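Local structure of glycoside Hydrolase (Bacteroides uniformis, 5T9X) at residues A[64-77]-A[330-342]. The protein probably hydrolyses agarose or related red-algal galactans as a family 16 glycoside hydrolase, serving agarose breakdown in a human gut bacterium. Sequence-based numbering, arbitrary orientation.
Sequences GMKWELQSQSDDFN and LVDWIRIYKPVED. With NA (sodium ion), chain D.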
ATOM      1  N   GLY A  64     -28.377   0.615 -13.118  1.00 43.38           N
ATOM      2  CA  GLY A  64     -28.292  -0.274 -14.296  1.00 39.44           C
ATOM      3  C   GLY A  64     -26.952  -0.973 -14.551  1.00 37.07           C
ATOM      4  O   GLY A  64     -26.735  -1.548 -15.629  1.00 34.52           O
ATOM      5  N   MET A  65     -26.060  -0.965 -13.557  1.00 34.55           N
ATOM      6  CA  MET A  65     -24.715  -1.518 -13.715  1.00 32.65           C
ATOM      7  C   MET A  65     -24.506  -2.660 -12.732  1.00 29.58           C
ATOM      8  O   MET A  65     -25.236  -2.793 -11.766  1.00 30.52           O
ATOM      9  CB  MET A  65     -23.646  -0.443 -13.483  1.00 32.83           C
ATOM     10  CG  MET A  65     -23.861   0.873 -14.220  1.00 33.23           C
ATOM     11  SD  MET A  65     -23.492   0.807 -15.972  1.00 35.38           S
ATOM     12  CE  MET A  65     -21.694   0.763 -16.042  1.00 35.39           C
ATOM     13  N   LYS A  66     -23.499  -3.477 -12.999  1.00 27.79           N
ATOM     14  CA  LYS A  66     -23.019  -4.465 -12.051  1.00 27.28           C
ATOM     15  C   LYS A  66     -21.471  -4.442 -11.996  1.00 24.81           C
ATOM     16  O   LYS A  66     -20.826  -3.873 -12.852  1.00 22.64           O
ATOM     17  CB  LYS A  66     -23.537  -5.858 -12.443  1.00 27.94           C
ATOM     18  CG  LYS A  66     -22.828  -6.433 -13.641  1.00 30.12           C
ATOM     19  CD  LYS A  66     -23.448  -7.677 -14.221  1.00 33.00           C
ATOM     20  CE  LYS A  66     -22.652  -8.055 -15.460  1.00 36.51           C
ATOM     21  NZ  LYS A  66     -23.223  -9.231 -16.152  1.00 39.98           N
ATOM     22  N   TRP A  67     -20.904  -5.093 -10.992  1.00 24.01           N
ATOM     23  CA  TRP A  67     -19.466  -5.190 -10.812  1.00 23.49           C
ATOM     24  C   TRP A  67     -18.934  -6.365 -11.591  1.00 23.92           C
ATOM     25  O   TRP A  67     -19.540  -7.389 -11.566  1.00 24.95           O
ATOM     26  CB  TRP A  67     -19.135  -5.396  -9.337  1.00 22.61           C
ATOM     27  CG  TRP A  67     -19.408  -4.200  -8.528  1.00 22.56           C
ATOM     28  CD1 TRP A  67     -20.389  -4.037  -7.599  1.00 22.70           C
ATOM     29  CD2 TRP A  67     -18.686  -2.979  -8.574  1.00 22.36           C
ATOM     30  NE1 TRP A  67     -20.327  -2.777  -7.060  1.00 22.76           N
ATOM     31  CE2 TRP A  67     -19.292  -2.101  -7.648  1.00 22.62           C
ATOM     32  CE3 TRP A  67     -17.593  -2.528  -9.328  1.00 22.87           C
ATOM     33  CZ2 TRP A  67     -18.840  -0.800  -7.447  1.00 22.74           C
ATOM     34  CZ3 TRP A  67     -17.123  -1.243  -9.113  1.00 22.91           C
ATOM     35  CH2 TRP A  67     -17.745  -0.393  -8.173  1.00 22.64           C
ATOM     36  N   GLU A  68     -17.789  -6.215 -12.249  1.00 24.69           N
ATOM     37  CA  GLU A  68     -17.145  -7.285 -12.957  1.00 26.58           C
ATOM     38  C   GLU A  68     -15.716  -7.461 -12.415  1.00 26.32           C
ATOM     39  O   GLU A  68     -14.893  -6.550 -12.454  1.00 23.97           O
ATOM     40  CB  GLU A  68     -17.138  -6.973 -14.448  1.00 29.75           C
ATOM     41  CG  GLU A  68     -16.297  -7.892 -15.316  1.00 34.37           C
ATOM     42  CD  GLU A  68     -16.249  -7.406 -16.759  1.00 43.61           C
ATOM     43  OE1 GLU A  68     -17.253  -7.654 -17.498  1.00 50.87           O
ATOM     44  OE2 GLU A  68     -15.219  -6.767 -17.155  1.00 47.32           O
ATOM     45  N   LEU A  69     -15.432  -8.664 -11.938  1.00 25.93           N
ATOM     46  CA  LEU A  69     -14.127  -8.995 -11.426  1.00 25.88           C
ATOM     47  C   LEU A  69     -13.106  -8.908 -12.555  1.00 26.04           C
ATOM     48  O   LEU A  69     -13.375  -9.363 -13.650  1.00 27.94           O
ATOM     49  CB  LEU A  69     -14.158 -10.401 -10.858  1.00 25.42           C
ATOM     50  CG  LEU A  69     -12.881 -10.860 -10.180  1.00 26.60           C
ATOM     51  CD1 LEU A  69     -12.653 -10.120  -8.858  1.00 27.03           C
ATOM     52  CD2 LEU A  69     -12.965 -12.360  -9.976  1.00 26.80           C
ATOM     53  N   GLN A  70     -11.947  -8.324 -12.278  1.00 24.66           N
ATOM     54  CA  GLN A  70     -10.904  -8.153 -13.269  1.00 23.71           C
ATOM     55  C   GLN A  70      -9.876  -9.233 -13.055  1.00 22.67           C
ATOM     56  O   GLN A  70      -9.669  -9.657 -11.928  1.00 21.82           O
ATOM     57  CB  GLN A  70     -10.260  -6.772 -13.109  1.00 24.61           C
ATOM     58  CG  GLN A  70     -11.221  -5.604 -13.236  1.00 25.68           C
ATOM     59  CD  GLN A  70     -11.836  -5.512 -14.627  1.00 25.95           C
ATOM     60  OE1 GLN A  70     -11.165  -5.157 -15.582  1.00 29.86           O
ATOM     61  NE2 GLN A  70     -13.107  -5.824 -14.737  1.00 25.95           N
ATOM     62  N   SER A  71      -9.191  -9.649 -14.115  1.00 22.53           N
ATOM     63  CA  SER A  71      -8.271 -10.790 -13.990  1.00 24.75           C
ATOM     64  C   SER A  71      -6.970 -10.484 -13.275  1.00 23.61           C
ATOM     65  O   SER A  71      -6.267 -11.429 -12.876  1.00 24.97           O
ATOM     66  CB  SER A  71      -7.994 -11.476 -15.333  1.00 25.29           C
ATOM     67  OG  SER A  71      -7.473 -10.575 -16.265  1.00 25.25           O
ATOM     68  N   GLN A  72      -6.666  -9.206 -13.059  1.00 21.48           N
ATOM     69  CA  GLN A  72      -5.518  -8.837 -12.199  1.00 21.30           C
ATOM     70  C   GLN A  72      -5.700  -9.242 -10.722  1.00 21.74           C
ATOM     71  O   GLN A  72      -4.704  -9.398 -10.027  1.00 21.95           O
ATOM     72  CB  GLN A  72      -5.233  -7.336 -12.282  1.00 21.18           C
ATOM     73  CG  GLN A  72      -4.114  -6.832 -11.395  1.00 20.52           C
ATOM     74  CD  GLN A  72      -2.789  -7.384 -11.829  1.00 21.02           C
ATOM     75  OE1 GLN A  72      -2.344  -7.102 -12.935  1.00 21.36           O
ATOM     76  NE2 GLN A  72      -2.140  -8.172 -10.971  1.00 21.76           N
ATOM     77  N   SER A  73      -6.956  -9.385 -10.256  1.00 20.54           N
ATOM     78  CA  SER A  73      -7.264  -9.872  -8.919  1.00 19.84           C
ATOM     79  C   SER A  73      -6.536 -11.189  -8.626  1.00 20.90           C
ATOM     80  O   SER A  73      -6.362 -12.000  -9.532  1.00 23.18           O
ATOM     81  CB  SER A  73      -8.759 -10.118  -8.791  1.00 18.98           C
ATOM     82  OG  SER A  73      -9.495  -9.013  -9.225  1.00 18.43           O
ATOM     83  N   ASP A  74      -6.105 -11.398  -7.386  1.00 20.52           N
ATOM     84  CA  ASP A  74      -5.361 -12.603  -7.028  1.00 21.40           C
ATOM     85  C   ASP A  74      -5.699 -13.027  -5.617  1.00 22.44           C
ATOM     86  O   ASP A  74      -5.574 -12.226  -4.694  1.00 23.14           O
ATOM     87  CB  ASP A  74      -3.838 -12.389  -7.171  1.00 20.90           C
ATOM     88  CG  ASP A  74      -3.052 -13.717  -7.395  1.00 21.88           C
ATOM     89  OD1 ASP A  74      -3.554 -14.811  -7.027  1.00 21.30           O
ATOM     90  OD2 ASP A  74      -1.917 -13.677  -7.938  1.00 22.43           O
ATOM     91  N   ASP A  75      -6.113 -14.284  -5.458  1.00 23.91           N
ATOM     92  CA  ASP A  75      -6.307 -14.882  -4.136  1.00 26.22           C
ATOM     93  C   ASP A  75      -5.030 -15.514  -3.532  1.00 26.25           C
ATOM     94  O   ASP A  75      -5.031 -15.985  -2.375  1.00 27.01           O
ATOM     95  CB  ASP A  75      -7.480 -15.872  -4.148  1.00 28.92           C
ATOM     96  CG  ASP A  75      -7.230 -17.127  -4.993  1.00 30.62           C
ATOM     97  OD1 ASP A  75      -6.069 -17.481  -5.310  1.00 34.10           O
ATOM     98  OD2 ASP A  75      -8.229 -17.801  -5.310  1.00 34.35           O
ATOM     99  N   PHE A  76      -3.957 -15.541  -4.313  1.00 26.22           N
ATOM    100  CA  PHE A  76      -2.655 -16.009  -3.866  1.00 27.66           C
ATOM    101  C   PHE A  76      -2.633 -17.437  -3.295  1.00 29.06           C
ATOM    102  O   PHE A  76      -1.802 -17.728  -2.452  1.00 30.55           O
ATOM    103  CB  PHE A  76      -2.075 -15.030  -2.846  1.00 26.39           C
ATOM    104  CG  PHE A  76      -1.813 -13.661  -3.393  1.00 25.84           C
ATOM    105  CD1 PHE A  76      -0.835 -13.462  -4.377  1.00 26.32           C
ATOM    106  CD2 PHE A  76      -2.456 -12.556  -2.876  1.00 25.01           C
ATOM    107  CE1 PHE A  76      -0.557 -12.193  -4.855  1.00 24.98           C
ATOM    108  CE2 PHE A  76      -2.181 -11.286  -3.360  1.00 24.49           C
ATOM    109  CZ  PHE A  76      -1.247 -11.109  -4.360  1.00 24.50           C
ATOM    110  N   ASN A  77      -3.524 -18.321  -3.755  1.00 31.45           N
ATOM    111  CA  ASN A  77      -3.579 -19.709  -3.250  1.00 34.61           C
ATOM    112  C   ASN A  77      -2.786 -20.626  -4.195  1.00 34.67           C
ATOM    113  O   ASN A  77      -3.342 -21.402  -4.981  1.00 40.48           O
ATOM    114  CB  ASN A  77      -5.040 -20.181  -3.023  1.00 36.74           C
ATOM    115  CG  ASN A  77      -5.786 -19.357  -1.928  1.00 39.63           C
ATOM    116  OD1 ASN A  77      -5.184 -18.673  -1.075  1.00 38.63           O
ATOM    117  ND2 ASN A  77      -7.117 -19.432  -1.951  1.00 40.66           N
ATOM    118  N   LEU A 330       1.576  -9.619   5.170  1.00 21.44           N
ATOM    119  CA  LEU A 330       0.777 -10.712   4.571  1.00 21.77           C
ATOM    120  C   LEU A 330      -0.425 -10.146   3.863  1.00 21.78           C
ATOM    121  O   LEU A 330      -1.166  -9.357   4.445  1.00 21.94           O
ATOM    122  CB  LEU A 330       0.242 -11.664   5.638  1.00 22.15           C
ATOM    123  CG  LEU A 330       1.282 -12.400   6.484  1.00 24.03           C
ATOM    124  CD1 LEU A 330       0.674 -13.244   7.603  1.00 23.50           C
ATOM    125  CD2 LEU A 330       2.157 -13.254   5.574  1.00 25.25           C
ATOM    126  N   VAL A 331      -0.623 -10.546   2.613  1.00 21.65           N
ATOM    127  CA  VAL A 331      -1.821 -10.204   1.887  1.00 21.98           C
ATOM    128  C   VAL A 331      -2.422 -11.495   1.400  1.00 22.14           C
ATOM    129  O   VAL A 331      -1.817 -12.227   0.602  1.00 22.53           O
ATOM    130  CB  VAL A 331      -1.537  -9.270   0.714  1.00 23.36           C
ATOM    131  CG1 VAL A 331      -2.790  -9.088  -0.139  1.00 23.21           C
ATOM    132  CG2 VAL A 331      -1.051  -7.924   1.238  1.00 24.99           C
ATOM    133  N   ASP A 332      -3.628 -11.749   1.889  1.00 22.27           N
ATOM    134  CA  ASP A 332      -4.356 -12.991   1.661  1.00 21.91           C
ATOM    135  C   ASP A 332      -4.959 -12.934   0.287  1.00 20.20           C
ATOM    136  O   ASP A 332      -4.976 -13.924  -0.432  1.00 19.39           O
ATOM    137  CB  ASP A 332      -5.452 -13.112   2.731  1.00 23.91           C
ATOM    138  CG  ASP A 332      -6.228 -14.429   2.686  1.00 25.61           C
ATOM    139  OD1 ASP A 332      -5.947 -15.350   1.859  1.00 26.68           O
ATOM    140  OD2 ASP A 332      -7.177 -14.508   3.499  1.00 28.46           O
ATOM    141  N   TRP A 333      -5.502 -11.782  -0.053  1.00 19.27           N
ATOM    142  CA  TRP A 333      -5.966 -11.544  -1.400  1.00 18.41           C
ATOM    143  C   TRP A 333      -6.087 -10.067  -1.728  1.00 18.45           C
ATOM    144  O   TRP A 333      -6.136  -9.181  -0.828  1.00 16.76           O
ATOM    145  CB  TRP A 333      -7.323 -12.228  -1.649  1.00 17.81           C
ATOM    146  CG  TRP A 333      -8.435 -12.046  -0.645  1.00 17.24           C
ATOM    147  CD1 TRP A 333      -8.851 -12.968   0.230  1.00 17.59           C
ATOM    148  CD2 TRP A 333      -9.317 -10.921  -0.483  1.00 17.67           C
ATOM    149  NE1 TRP A 333      -9.916 -12.509   0.956  1.00 18.52           N
ATOM    150  CE2 TRP A 333     -10.223 -11.250   0.535  1.00 18.06           C
ATOM    151  CE3 TRP A 333      -9.418  -9.663  -1.088  1.00 17.74           C
ATOM    152  CZ2 TRP A 333     -11.214 -10.384   0.964  1.00 18.14           C
ATOM    153  CZ3 TRP A 333     -10.407  -8.797  -0.663  1.00 17.83           C
ATOM    154  CH2 TRP A 333     -11.293  -9.161   0.355  1.00 18.02           C
ATOM    155  N   ILE A 334      -6.191  -9.830  -3.030  1.00 19.35           N
ATOM    156  CA  ILE A 334      -6.458  -8.511  -3.567  1.00 20.98           C
ATOM    157  C   ILE A 334      -7.402  -8.660  -4.752  1.00 20.60           C
ATOM    158  O   ILE A 334      -7.128  -9.429  -5.671  1.00 19.83           O
ATOM    159  CB  ILE A 334      -5.151  -7.764  -3.923  1.00 22.73           C
ATOM    160  CG1 ILE A 334      -5.458  -6.340  -4.339  1.00 24.43           C
ATOM    161  CG2 ILE A 334      -4.356  -8.463  -5.026  1.00 22.77           C
ATOM    162  CD1 ILE A 334      -4.196  -5.503  -4.442  1.00 26.11           C
ATOM    163  N   ARG A 335      -8.520  -7.932  -4.703  1.00 20.51           N
ATOM    164  CA  ARG A 335      -9.573  -8.045  -5.701  1.00 19.96           C
ATOM    165  C   ARG A 335      -9.916  -6.697  -6.288  1.00 18.97           C
ATOM    166  O   ARG A 335      -9.817  -5.697  -5.607  1.00 18.50           O
ATOM    167  CB  ARG A 335     -10.802  -8.709  -5.085  1.00 20.55           C
ATOM    168  CG  ARG A 335     -11.558  -7.892  -4.068  1.00 22.03           C
ATOM    169  CD  ARG A 335     -12.694  -8.716  -3.516  1.00 23.10           C
ATOM    170  NE  ARG A 335     -13.427  -8.014  -2.469  1.00 24.68           N
ATOM    171  CZ  ARG A 335     -14.665  -8.302  -2.064  1.00 26.88           C
ATOM    172  NH1 ARG A 335     -15.381  -9.257  -2.662  1.00 29.43           N
ATOM    173  NH2 ARG A 335     -15.217  -7.616  -1.053  1.00 27.76           N
ATOM    174  N   ILE A 336     -10.346  -6.702  -7.551  1.00 19.04           N
ATOM    175  CA  ILE A 336     -10.506  -5.512  -8.385  1.00 18.77           C
ATOM    176  C   ILE A 336     -11.772  -5.680  -9.203  1.00 19.49           C
ATOM    177  O   ILE A 336     -11.925  -6.694  -9.881  1.00 19.95           O
ATOM    178  CB  ILE A 336      -9.328  -5.392  -9.358  1.00 19.48           C
ATOM    179  CG1 ILE A 336      -8.000  -5.465  -8.608  1.00 21.04           C
ATOM    180  CG2 ILE A 336      -9.375  -4.099 -10.145  1.00 19.92           C
ATOM    181  CD1 ILE A 336      -6.807  -5.334  -9.514  1.00 22.48           C
ATOM    182  N   TYR A 337     -12.676  -4.698  -9.143  1.00 20.05           N
ATOM    183  CA  TYR A 337     -13.938  -4.718  -9.876  1.00 20.57           C
ATOM    184  C   TYR A 337     -14.105  -3.407 -10.614  1.00 22.33           C
ATOM    185  O   TYR A 337     -13.722  -2.336 -10.107  1.00 22.47           O
ATOM    186  CB  TYR A 337     -15.169  -4.881  -8.956  1.00 20.51           C
ATOM    187  CG  TYR A 337     -15.214  -6.143  -8.111  1.00 22.11           C
ATOM    188  CD1 TYR A 337     -15.941  -7.281  -8.519  1.00 22.86           C
ATOM    189  CD2 TYR A 337     -14.541  -6.207  -6.884  1.00 22.83           C
ATOM    190  CE1 TYR A 337     -15.983  -8.439  -7.736  1.00 22.37           C
ATOM    191  CE2 TYR A 337     -14.575  -7.350  -6.115  1.00 22.87           C
ATOM    192  CZ  TYR A 337     -15.294  -8.451  -6.545  1.00 23.32           C
ATOM    193  OH  TYR A 337     -15.306  -9.559  -5.770  1.00 25.45           O
ATOM    194  N   LYS A 338     -14.703  -3.494 -11.802  1.00 23.10           N
ATOM    195  CA  LYS A 338     -15.131  -2.331 -12.553  1.00 23.54           C
ATOM    196  C   LYS A 338     -16.612  -2.459 -12.823  1.00 23.24           C
ATOM    197  O   LYS A 338     -17.117  -3.565 -13.005  1.00 20.59           O
ATOM    198  CB  LYS A 338     -14.407  -2.241 -13.884  1.00 24.51           C
ATOM    199  CG  LYS A 338     -12.890  -2.174 -13.784  1.00 24.34           C
ATOM    200  CD  LYS A 338     -12.328  -1.973 -15.193  1.00 25.90           C
ATOM    201  CE  LYS A 338     -11.634  -0.634 -15.381  1.00 26.48           C
ATOM    202  NZ  LYS A 338     -12.357   0.630 -15.132  1.00 26.30           N
ATOM    203  N   PRO A 339     -17.312  -1.328 -12.867  1.00 23.72           N
ATOM    204  CA  PRO A 339     -18.707  -1.311 -13.275  1.00 24.67           C
ATOM    205  C   PRO A 339     -18.914  -1.577 -14.777  1.00 24.26           C
ATOM    206  O   PRO A 339     -18.184  -1.059 -15.591  1.00 25.64           O
ATOM    207  CB  PRO A 339     -19.168   0.095 -12.897  1.00 24.97           C
ATOM    208  CG  PRO A 339     -17.959   0.919 -12.774  1.00 24.42           C
ATOM    209  CD  PRO A 339     -16.763   0.020 -12.700  1.00 24.55           C
ATOM    210  N   VAL A 340     -19.874  -2.426 -15.112  1.00 26.18           N
ATOM    211  CA  VAL A 340     -20.276  -2.714 -16.502  1.00 28.33           C
ATOM    212  C   VAL A 340     -21.802  -2.779 -16.577  1.00 32.26           C
ATOM    213  O   VAL A 340     -22.480  -2.898 -15.532  1.00 29.34           O
ATOM    214  CB  VAL A 340     -19.682  -4.038 -17.024  1.00 27.78           C
ATOM    215  CG1 VAL A 340     -18.162  -3.947 -17.093  1.00 29.04           C
ATOM    216  CG2 VAL A 340     -20.084  -5.220 -16.159  1.00 26.24           C
ATOM    217  N   GLU A 341     -22.324  -2.693 -17.804  1.00 38.50           N
ATOM    218  CA  GLU A 341     -23.772  -2.775 -18.074  1.00 44.62           C
ATOM    219  C   GLU A 341     -24.367  -4.061 -17.524  1.00 43.76           C
ATOM    220  O   GLU A 341     -23.796  -5.130 -17.741  1.00 42.29           O
ATOM    221  CB  GLU A 341     -24.051  -2.757 -19.579  1.00 50.22           C
ATOM    222  CG  GLU A 341     -24.225  -1.385 -20.221  1.00 58.14           C
ATOM    223  CD  GLU A 341     -24.773  -1.487 -21.658  1.00 65.56           C
ATOM    224  OE1 GLU A 341     -25.970  -1.161 -21.899  1.00 65.16           O
ATOM    225  OE2 GLU A 341     -24.006  -1.915 -22.553  1.00 67.39           O
ATOM    226  N   ASP A 342     -25.499  -3.966 -16.826  1.00 43.41           N
ATOM    227  CA  ASP A 342     -26.234  -5.173 -16.428  1.00 50.52           C
ATOM    228  C   ASP A 342     -26.954  -5.811 -17.645  1.00 48.93           C
ATOM    229  O   ASP A 342     -28.062  -5.424 -18.002  1.00 47.12           O
ATOM    230  CB  ASP A 342     -27.209  -4.888 -15.257  1.00 53.76           C
ATOM    231  CG  ASP A 342     -27.489  -6.142 -14.384  1.00 57.57           C
ATOM    232  OD1 ASP A 342     -27.518  -7.278 -14.926  1.00 55.69           O
ATOM    233  OD2 ASP A 342     -27.680  -5.996 -13.149  1.00 57.44           O
TER
HETATM  234 NA    NA D 401      -5.486 -16.241  -0.088  1.00 11.86          NA
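Strand 65-69 pairs antiparallel with the C-terminal strand 330-341, their axes 4.4 Å apart at closest and their directions 145° apart; it lies at an edge of one sheet of the beta-jelly-roll sandwich expected of family 16 glycoside hydrolases, and 330-341 pairs onward with 162-169. Pairing runs from Met65-Glu341 to Leu69-Tyr337; after a type I turn from Gln70 to Ser73 it resumes at Asp74-Ile334, shifted by two residues. Ser73 bridges the shift: its OG lies 2.8 Å from Gln70 O, to which it donates, and accepts from Ile336 N, though that second bond is bent.

Trp67, Leu69, Tyr337 and Pro339 share one sheet face. Trp67 CE3 meets Tyr337 CB at 3.4 Å, and the indole NE1 hydrogen-bonds to Val59 O. Leu69 CD1 lies over the Tyr337 ring, 4.1 Å from its centroid and 23° off the normal, a CH-pi contact. Leu69 chi1 (-175°) sets CG anti to the backbone N, and the turn at chi2 carries CD1 over the ring. Just past Leu69, Gln70 crosses the Lys338 chain at about a right angle, with OE1 3.4 Å from Lys338 CD. Its NE2 gives Glu68 O a nearly straight N-H bond from above the carbonyl plane, on the opposite face to Lys338 N, so two donors grip that oxygen.

Beyond the second pairing, the Phe76 ring has Asp74 CB over its centre, while CE2 touches Val331 CG1 and Ile334 CG2. Asx turns at Asp74 and Asp75 shape the backbone leading to Asn77; Asp74 OD1 accepts from Phe76 N, while OD2 hydrogen-bonds Tyr78 OH. Here the two segments share a sodium ion, completed by Glu51 and Gly118: Asp75 O and Asp332 O each bind at 2.4 Å, Asn77 OD1 at 2.6 Å and Asp332 OD1 at 2.2 Å.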